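Local coordinates for mitochondrial dynamics protein MID49 (Mus musculus, PDB 4WOY) that recruits the fission mediator Drp1 to the mitochondrial surface through its cytosolic region, represented here, and regulates its GTPase activity, at residues Gly80-Val85 with Pro114-Leu119; Trp98-Thr103 with Arg190-Trp195; Arg5-Glu10 with Trp267-Leu272. The protein carries 1 engineered substitution. All coordinates share one frame; numbering follows the deposited sequence.

In the fold
Contacts 1 and 2 belong to the nucleotidyltransferase-like part of the chain and share a sheet. Strand 82-86 of contact 1 pairs with strand 97-102 of contact 2, and their centres lie about 9 Å apart. Contact 2 is buried and purely apolar. Contact 1 is only partly buried; there a tryptophan meets apolar groups and a carboxylate. Contact 3 stands apart, its centre about 48 Å from that of contact 1 and about 40 Å from that of contact 2, across the centre of the chain. It joins the N-terminal helix 2-14 to the Mab-21-like helical region, and its leucines lie beside glutamates that are paired with arginine.

Contact 1: residues Gly80-Val85 with Pro114-Leu119; sequences GLWSLV and PWDRFL
Trp82 reaches from the start of strand 82-86 to the turn that holds Trp115, Asp116 and Leu119. It is the one side chain of 80-85 that makes this contact, and it does so with the six-membered end of its indole. The two backbones stay well apart, with 10.4 Å between Trp82 CA and Trp115 CA.

The apolar part has two pieces. Trp82 CZ2 lies 3.8 Å from Trp115 CB, so the indole meets the root of the second tryptophan while the Trp115 ring leads away. Leu119 CD2 sits at the edge of the Trp82 ring, near its plane, 4.0 Å from CZ3. With chi1 at -53°, Trp82 CG stands opposite its own carbonyl carbon, and the indole extends toward the turn.

The carboxylate of Asp116 only packs obliquely against the ring; no hydrogen bond crosses the contact. Asp116 OD1 is 3.8 Å from Trp82 CH2, and the two planes are 55° apart. Other groups hold the carboxylate: OD1 forms a salt bridge with Arg102, and OD2 accepts from the backbone N of Gly111 and Ser113. Trp82 NE1 is hydrogen-bonded to Glu78 OE1.

Hydrogen bonds Phe118 N to Trp115 O and Leu119 N to Asp116 O hold the short 3-10 turn at 116-117. The contact closes the loop that follows strand 97-102 onto the edge of the sheet. Leu124 of strand 123-124 touches both tryptophans, and helix 126-139 packs on Phe118.

Contact 2: residues Trp98-Thr103 with Arg190-Trp195; sequences WAVRRT and RLLLAW
Two strands of the central mixed sheet of the nucleotidyltransferase-like fold, 97-102 and 191-193, meet here through side chains alone. They are not neighbours in the sheet. Strand 205-208 pairs antiparallel with both, and no backbone bond joins 98-103 to 190-195. The nearest CA atoms, those of Trp98 and Leu192, are 7.2 Å apart.

Leu192 carries the contact from its side. It points toward strand 97-102, and both its methyls touch Trp98 CB. CD2 lies 3.7 Å from Trp98 CB and 3.8 Å from Trp98 CG, so it packs where the indole joins the chain. CD1 is 3.8 Å from Trp98 CB and 4.2 Å from Val100 CG2. The Leu192 and Trp98 side chains cross at about a right angle. In Leu192, chi1 of -51° sets CG opposite the carbonyl carbon, and chi2 of 176° sets CD1 anti to CA, where it reaches both residues of the next strand but one. Trp98 and Val100 are two residues apart on that strand, and both point toward Leu192.

Trp205 of the intervening strand touches both Val100 and Leu192. Val182 of strand 173-182 packs on Leu192 as well, and Leu84 of strand 82-86 lies against Trp98.

The direct contact is wholly hydrophobic and largely buried. No hydrogen bond crosses it, so it consists of van der Waals packing of one leucine fork against an indole root and a valine.

Contact 3: residues Arg5-Glu10 with Trp267-Leu272; sequences RLLAFE and WTEEAL
Helix 2-14 faces the turn that leads into helix 272-288, with Leu6 CA and Leu272 CA 8.6 Å apart and no backbone bond between the two segments. The contact ties the N-terminal helix to the Mab-21-like helical region.

Leu6 and Leu272 make the apolar centre. Leu6 CD2 lies 4.0 Å from Leu272 CD2 and 4.1 Å from Leu272 CG. The two side chains cross at about a right angle. With CG anti to the backbone N in both (chi1 -176° and -165°), the branches extend to meet through their CD2 methyls. Glu10 OE2 borders the same leucine, 4.3 Å from Leu272 CD2. Beside this pair, Leu7 CD2 packs 4.2 Å from the carboxylate carbon CD of Glu269.

In the turn, Ala271 N donates to both Thr268 OG1 (3.2 Å, an ST motif) and Thr268 O. Ala271 occupies the N-cap position of helix 272-288.

Two carboxylates lie near each other without touching, Glu10 OE1 and Glu269 OE1 5.3 Å apart. Arg230 of helix 228-241 forms salt bridges with both side chains, through NE to Glu10 and NH2 to Glu269. One guanidinium therefore bridges the two segments, and its charge probably offsets the repulsion between the carboxylates beside the leucine pair.

Contact 1: residues Gly80-Val85 with Pro114-Leu119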
# COMPACT_ATOMS: atom_id res chain seq x y z
N GLY A 80 -21.21 16.46 -0.43
CA GLY A 80 -21.28 17.79 -1.00
C GLY A 80 -20.74 18.92 -0.14
O GLY A 80 -20.75 20.08 -0.54
N LEU A 81 -20.26 18.58 1.05
CA LEU A 81 -19.65 19.56 1.94
C LEU A 81 -18.16 19.61 1.69
O LEU A 81 -17.46 20.48 2.20
CB LEU A 81 -19.92 19.20 3.40
CG LEU A 81 -20.25 20.28 4.42
CD1 LEU A 81 -21.49 21.06 4.02
CD2 LEU A 81 -20.45 19.62 5.79
N TRP A 82 -17.69 18.66 0.89
CA TRP A 82 -16.26 18.47 0.66
C TRP A 82 -16.02 18.16 -0.79
O TRP A 82 -16.82 17.47 -1.43
CB TRP A 82 -15.71 17.34 1.54
CG TRP A 82 -16.01 17.50 2.99
CD1 TRP A 82 -17.11 17.02 3.68
CD2 TRP A 82 -15.20 18.20 3.95
NE1 TRP A 82 -17.01 17.38 5.01
CE2 TRP A 82 -15.86 18.11 5.20
CE3 TRP A 82 -13.98 18.90 3.88
CZ2 TRP A 82 -15.34 18.69 6.37
CZ3 TRP A 82 -13.45 19.47 5.05
CH2 TRP A 82 -14.14 19.36 6.28
N SER A 83 -14.91 18.68 -1.30
CA SER A 83 -14.59 18.58 -2.72
C SER A 83 -13.14 18.17 -2.87
O SER A 83 -12.32 18.44 -2.02
CB SER A 83 -14.86 19.92 -3.40
OG SER A 83 -14.22 19.99 -4.65
N LEU A 84 -12.81 17.48 -3.95
CA LEU A 84 -11.46 17.02 -4.17
C LEU A 84 -10.74 17.97 -5.06
O LEU A 84 -11.30 18.48 -6.03
CB LEU A 84 -11.44 15.64 -4.80
CG LEU A 84 -12.18 14.63 -3.94
CD1 LEU A 84 -12.06 13.27 -4.58
CD2 LEU A 84 -11.64 14.63 -2.51
N VAL A 85 -9.49 18.24 -4.72
CA VAL A 85 -8.63 19.02 -5.57
C VAL A 85 -7.35 18.22 -5.80
O VAL A 85 -6.62 17.91 -4.87
CB VAL A 85 -8.34 20.39 -4.95
CG1 VAL A 85 -7.53 21.22 -5.91
CG2 VAL A 85 -9.64 21.09 -4.62
N PRO A 114 -18.06 17.77 12.23
CA PRO A 114 -17.10 17.30 13.23
C PRO A 114 -15.68 17.25 12.67
O PRO A 114 -14.71 17.33 13.42
CB PRO A 114 -17.61 15.88 13.57
CG PRO A 114 -18.45 15.47 12.35
CD PRO A 114 -19.10 16.75 11.92
N TRP A 115 -15.56 17.16 11.35
CA TRP A 115 -14.24 17.16 10.76
C TRP A 115 -13.61 18.57 10.71
O TRP A 115 -12.41 18.71 10.39
CB TRP A 115 -14.30 16.56 9.36
CG TRP A 115 -14.85 15.16 9.32
CD1 TRP A 115 -16.02 14.76 8.71
CD2 TRP A 115 -14.27 13.98 9.90
NE1 TRP A 115 -16.19 13.40 8.88
CE2 TRP A 115 -15.13 12.90 9.61
CE3 TRP A 115 -13.11 13.73 10.66
CZ2 TRP A 115 -14.87 11.59 10.04
CZ3 TRP A 115 -12.85 12.43 11.08
CH2 TRP A 115 -13.72 11.38 10.77
N ASP A 116 -14.41 19.62 10.99
CA ASP A 116 -13.90 20.99 10.87
C ASP A 116 -12.71 21.29 11.81
O ASP A 116 -11.86 22.12 11.48
CB ASP A 116 -14.99 22.03 11.14
CG ASP A 116 -16.00 22.12 10.02
OD1 ASP A 116 -15.75 21.62 8.91
OD2 ASP A 116 -17.07 22.73 10.26
N ARG A 117 -12.61 20.59 12.94
CA ARG A 117 -11.49 20.81 13.86
C ARG A 117 -10.14 20.41 13.24
O ARG A 117 -9.08 20.79 13.75
CB ARG A 117 -11.70 20.08 15.17
CG ARG A 117 -11.63 18.61 15.02
CD ARG A 117 -11.66 17.96 16.38
NE ARG A 117 -10.34 17.93 16.97
CZ ARG A 117 -9.99 17.10 17.96
NH1 ARG A 117 -10.88 16.24 18.46
NH2 ARG A 117 -8.75 17.13 18.43
N PHE A 118 -10.17 19.64 12.16
CA PHE A 118 -8.96 19.26 11.45
C PHE A 118 -8.69 20.15 10.26
O PHE A 118 -7.84 19.85 9.41
CB PHE A 118 -9.05 17.79 11.02
CG PHE A 118 -9.41 16.89 12.14
CD1 PHE A 118 -8.48 16.63 13.15
CD2 PHE A 118 -10.69 16.35 12.24
CE1 PHE A 118 -8.81 15.81 14.23
CE2 PHE A 118 -11.03 15.53 13.31
CZ PHE A 118 -10.08 15.26 14.32
N LEU A 119 -9.43 21.25 10.17
CA LEU A 119 -9.19 22.21 9.11
C LEU A 119 -7.92 23.04 9.36
O LEU A 119 -7.72 23.58 10.43
CB LEU A 119 -10.39 23.15 8.96
CG LEU A 119 -11.64 22.67 8.24
CD1 LEU A 119 -12.63 23.82 8.26
CD2 LEU A 119 -11.30 22.31 6.82

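Contact 2: residues Trp98-Thr103 with Arg190-Trp195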
# COMPACT_ATOMS: atom_id res chain seq x y z
N TRP A 98 -3.51 14.84 -3.13
CA TRP A 98 -4.82 15.43 -3.37
C TRP A 98 -5.23 16.29 -2.17
O TRP A 98 -4.87 15.97 -1.02
CB TRP A 98 -5.87 14.32 -3.63
CG TRP A 98 -5.90 13.80 -5.04
CD1 TRP A 98 -4.95 13.03 -5.69
CD2 TRP A 98 -6.95 14.00 -5.99
NE1 TRP A 98 -5.35 12.76 -6.98
CE2 TRP A 98 -6.57 13.34 -7.19
CE3 TRP A 98 -8.17 14.68 -5.95
CZ2 TRP A 98 -7.37 13.34 -8.31
CZ3 TRP A 98 -8.97 14.67 -7.08
CH2 TRP A 98 -8.57 14.00 -8.24
N ALA A 99 -5.96 17.38 -2.43
CA ALA A 99 -6.48 18.20 -1.32
C ALA A 99 -7.96 17.91 -1.14
O ALA A 99 -8.66 17.52 -2.06
CB ALA A 99 -6.25 19.68 -1.55
N VAL A 100 -8.41 18.08 0.09
CA VAL A 100 -9.80 17.90 0.44
C VAL A 100 -10.31 19.27 0.91
O VAL A 100 -9.93 19.77 1.98
CB VAL A 100 -9.98 16.78 1.54
CG1 VAL A 100 -11.43 16.58 1.87
CG2 VAL A 100 -9.37 15.46 1.09
N ARG A 101 -11.15 19.89 0.08
CA ARG A 101 -11.59 21.27 0.24
C ARG A 101 -12.93 21.34 0.95
O ARG A 101 -13.90 20.70 0.54
CB ARG A 101 -11.68 21.97 -1.13
CG ARG A 101 -11.94 23.47 -1.09
CD ARG A 101 -12.33 24.01 -2.48
NE ARG A 101 -11.17 24.33 -3.31
CZ ARG A 101 -11.13 24.23 -4.63
NH1 ARG A 101 -12.20 23.79 -5.31
NH2 ARG A 101 -10.02 24.56 -5.29
N ARG A 102 -12.99 22.11 2.00
CA ARG A 102 -14.22 22.36 2.69
C ARG A 102 -15.03 23.30 1.81
O ARG A 102 -14.49 24.19 1.17
CB ARG A 102 -13.96 22.93 4.08
CG ARG A 102 -15.21 23.30 4.84
CD ARG A 102 -16.16 22.12 5.09
NE ARG A 102 -16.93 22.41 6.30
CZ ARG A 102 -18.01 23.19 6.34
NH1 ARG A 102 -18.49 23.74 5.23
NH2 ARG A 102 -18.63 23.41 7.49
N THR A 103 -16.33 23.02 1.73
CA THR A 103 -17.26 23.68 0.80
C THR A 103 -18.42 24.34 1.56
O THR A 103 -18.65 24.02 2.72
CB THR A 103 -17.85 22.63 -0.19
OG1 THR A 103 -16.81 22.00 -0.95
CG2 THR A 103 -18.67 23.27 -1.11
N ARG A 190 -10.40 3.70 -5.72
CA ARG A 190 -9.16 4.38 -5.32
C ARG A 190 -9.40 5.21 -4.05
O ARG A 190 -10.53 5.59 -3.75
CB ARG A 190 -8.65 5.26 -6.46
CG ARG A 190 -9.52 6.46 -6.75
CD ARG A 190 -9.01 7.20 -7.95
NE ARG A 190 -9.02 6.36 -9.13
CZ ARG A 190 -8.25 6.57 -10.19
NH1 ARG A 190 -7.40 7.59 -10.18
NH2 ARG A 190 -8.31 5.75 -11.23
N LEU A 191 -8.35 5.47 -3.28
CA LEU A 191 -8.50 6.17 -2.01
C LEU A 191 -7.52 7.32 -1.89
O LEU A 191 -6.56 7.42 -2.66
CB LEU A 191 -8.29 5.20 -0.82
CG LEU A 191 -9.30 4.04 -0.73
CD1 LEU A 191 -8.90 3.00 0.33
CD2 LEU A 191 -10.73 4.54 -0.48
N LEU A 192 -7.79 8.19 -0.93
CA LEU A 192 -6.80 9.13 -0.46
C LEU A 192 -6.46 8.73 0.96
O LEU A 192 -7.37 8.46 1.76
CB LEU A 192 -7.33 10.56 -0.49
CG LEU A 192 -7.95 11.00 -1.81
CD1 LEU A 192 -8.54 12.40 -1.67
CD2 LEU A 192 -6.92 10.90 -2.89
N LEU A 193 -5.16 8.68 1.28
CA LEU A 193 -4.74 8.32 2.62
C LEU A 193 -4.19 9.51 3.36
O LEU A 193 -3.49 10.34 2.78
CB LEU A 193 -3.66 7.24 2.58
CG LEU A 193 -3.65 6.08 1.59
CD1 LEU A 193 -2.24 5.57 1.44
CD2 LEU A 193 -4.53 4.97 2.09
N ALA A 194 -4.46 9.57 4.65
CA ALA A 194 -3.75 10.47 5.52
C ALA A 194 -2.38 9.85 5.82
O ALA A 194 -2.21 9.17 6.82
CB ALA A 194 -4.54 10.70 6.81
N TRP A 195 -1.39 10.11 4.98
CA TRP A 195 -0.10 9.48 5.17
C TRP A 195 0.93 10.55 5.14
O TRP A 195 0.74 11.57 4.50
CB TRP A 195 0.17 8.42 4.10
CG TRP A 195 0.98 7.20 4.58
CD1 TRP A 195 2.08 6.67 3.97
CD2 TRP A 195 0.75 6.41 5.76
NE1 TRP A 195 2.53 5.58 4.68
CE2 TRP A 195 1.74 5.40 5.79
CE3 TRP A 195 -0.20 6.45 6.81
CZ2 TRP A 195 1.81 4.44 6.81
CZ3 TRP A 195 -0.13 5.49 7.82
CH2 TRP A 195 0.87 4.50 7.82

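Contact 3: residues Arg5-Glu10 with Trp267-Leu272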
# COMPACT_ATOMS: atom_id res chain seq x y z
N ARG A 5 14.03 -23.49 -11.49
CA ARG A 5 14.60 -22.67 -10.42
C ARG A 5 13.62 -21.60 -9.99
O ARG A 5 13.60 -21.18 -8.84
CB ARG A 5 15.93 -22.05 -10.86
CG ARG A 5 16.90 -23.06 -11.47
CD ARG A 5 18.37 -22.78 -11.15
NE ARG A 5 19.24 -23.45 -12.12
CZ ARG A 5 20.49 -23.09 -12.41
NH1 ARG A 5 21.05 -22.05 -11.79
NH2 ARG A 5 21.18 -23.77 -13.32
N LEU A 6 12.82 -21.13 -10.93
CA LEU A 6 11.85 -20.10 -10.63
C LEU A 6 10.78 -20.66 -9.72
O LEU A 6 10.41 -20.04 -8.74
CB LEU A 6 11.23 -19.57 -11.92
CG LEU A 6 10.25 -18.42 -11.73
CD1 LEU A 6 10.50 -17.36 -12.80
CD2 LEU A 6 8.82 -18.93 -11.74
N LEU A 7 10.30 -21.85 -10.05
CA LEU A 7 9.28 -22.53 -9.26
C LEU A 7 9.82 -22.86 -7.89
O LEU A 7 9.11 -22.75 -6.89
CB LEU A 7 8.81 -23.80 -9.96
CG LEU A 7 8.03 -23.65 -11.28
CD1 LEU A 7 7.50 -25.00 -11.73
CD2 LEU A 7 6.91 -22.64 -11.17
N ALA A 8 11.09 -23.26 -7.86
CA ALA A 8 11.77 -23.58 -6.61
C ALA A 8 11.89 -22.35 -5.69
O ALA A 8 11.58 -22.42 -4.50
CB ALA A 8 13.16 -24.17 -6.91
N PHE A 9 12.30 -21.23 -6.25
CA PHE A 9 12.38 -19.98 -5.49
C PHE A 9 11.00 -19.57 -4.96
O PHE A 9 10.86 -19.17 -3.79
CB PHE A 9 12.97 -18.87 -6.36
CG PHE A 9 13.06 -17.55 -5.67
CD1 PHE A 9 14.16 -17.25 -4.88
CD2 PHE A 9 12.06 -16.61 -5.82
CE1 PHE A 9 14.26 -16.03 -4.25
CE2 PHE A 9 12.14 -15.39 -5.18
CZ PHE A 9 13.25 -15.10 -4.39
N GLU A 10 10.00 -19.68 -5.82
CA GLU A 10 8.63 -19.35 -5.44
C GLU A 10 8.22 -20.25 -4.26
O GLU A 10 7.68 -19.78 -3.24
CB GLU A 10 7.71 -19.53 -6.66
CG GLU A 10 6.24 -19.23 -6.43
CD GLU A 10 5.41 -19.40 -7.70
OE1 GLU A 10 5.19 -20.56 -8.12
OE2 GLU A 10 5.00 -18.38 -8.27
N TRP A 267 0.23 -15.74 -20.41
CA TRP A 267 0.27 -15.54 -18.96
C TRP A 267 0.02 -16.86 -18.21
O TRP A 267 -0.46 -16.86 -17.08
CB TRP A 267 -0.72 -14.45 -18.55
CG TRP A 267 -0.16 -13.07 -18.76
CD1 TRP A 267 -0.51 -12.17 -19.74
CD2 TRP A 267 0.84 -12.42 -17.95
NE1 TRP A 267 0.23 -11.01 -19.59
CE2 TRP A 267 1.06 -11.14 -18.50
CE3 TRP A 267 1.56 -12.81 -16.81
CZ2 TRP A 267 1.97 -10.25 -17.95
CZ3 TRP A 267 2.46 -11.93 -16.27
CH2 TRP A 267 2.67 -10.66 -16.84
N THR A 268 0.38 -17.96 -18.85
CA THR A 268 0.36 -19.27 -18.22
C THR A 268 1.56 -19.42 -17.32
O THR A 268 2.52 -18.65 -17.41
CB THR A 268 0.42 -20.41 -19.25
OG1 THR A 268 1.64 -20.28 -19.99
CG2 THR A 268 -0.77 -20.39 -20.23
N GLU A 269 1.53 -20.44 -16.47
CA GLU A 269 2.68 -20.78 -15.64
C GLU A 269 3.86 -21.15 -16.55
O GLU A 269 5.02 -20.88 -16.25
CB GLU A 269 2.32 -21.92 -14.69
CG GLU A 269 3.42 -22.24 -13.69
CD GLU A 269 3.15 -23.49 -12.91
OE1 GLU A 269 2.62 -23.37 -11.78
OE2 GLU A 269 3.45 -24.59 -13.42
N GLU A 270 3.53 -21.75 -17.68
CA GLU A 270 4.53 -22.19 -18.63
C GLU A 270 5.38 -21.02 -19.11
O GLU A 270 6.59 -21.17 -19.33
CB GLU A 270 3.83 -22.89 -19.80
CG GLU A 270 4.76 -23.38 -20.88
CD GLU A 270 4.03 -24.11 -21.98
OE1 GLU A 270 4.67 -24.40 -23.01
OE2 GLU A 270 2.82 -24.41 -21.82
N ALA A 271 4.74 -19.86 -19.24
CA ALA A 271 5.40 -18.65 -19.74
C ALA A 271 5.82 -17.71 -18.62
O ALA A 271 6.26 -16.60 -18.88
CB ALA A 271 4.47 -17.90 -20.71
N LEU A 272 5.68 -18.16 -17.38
CA LEU A 272 6.00 -17.31 -16.24
C LEU A 272 7.46 -16.87 -16.23
O LEU A 272 7.77 -15.73 -15.88
CB LEU A 272 5.68 -18.04 -14.94
CG LEU A 272 5.62 -17.20 -13.67
CD1 LEU A 272 4.89 -15.90 -13.89
CD2 LEU A 272 4.97 -18.00 -12.55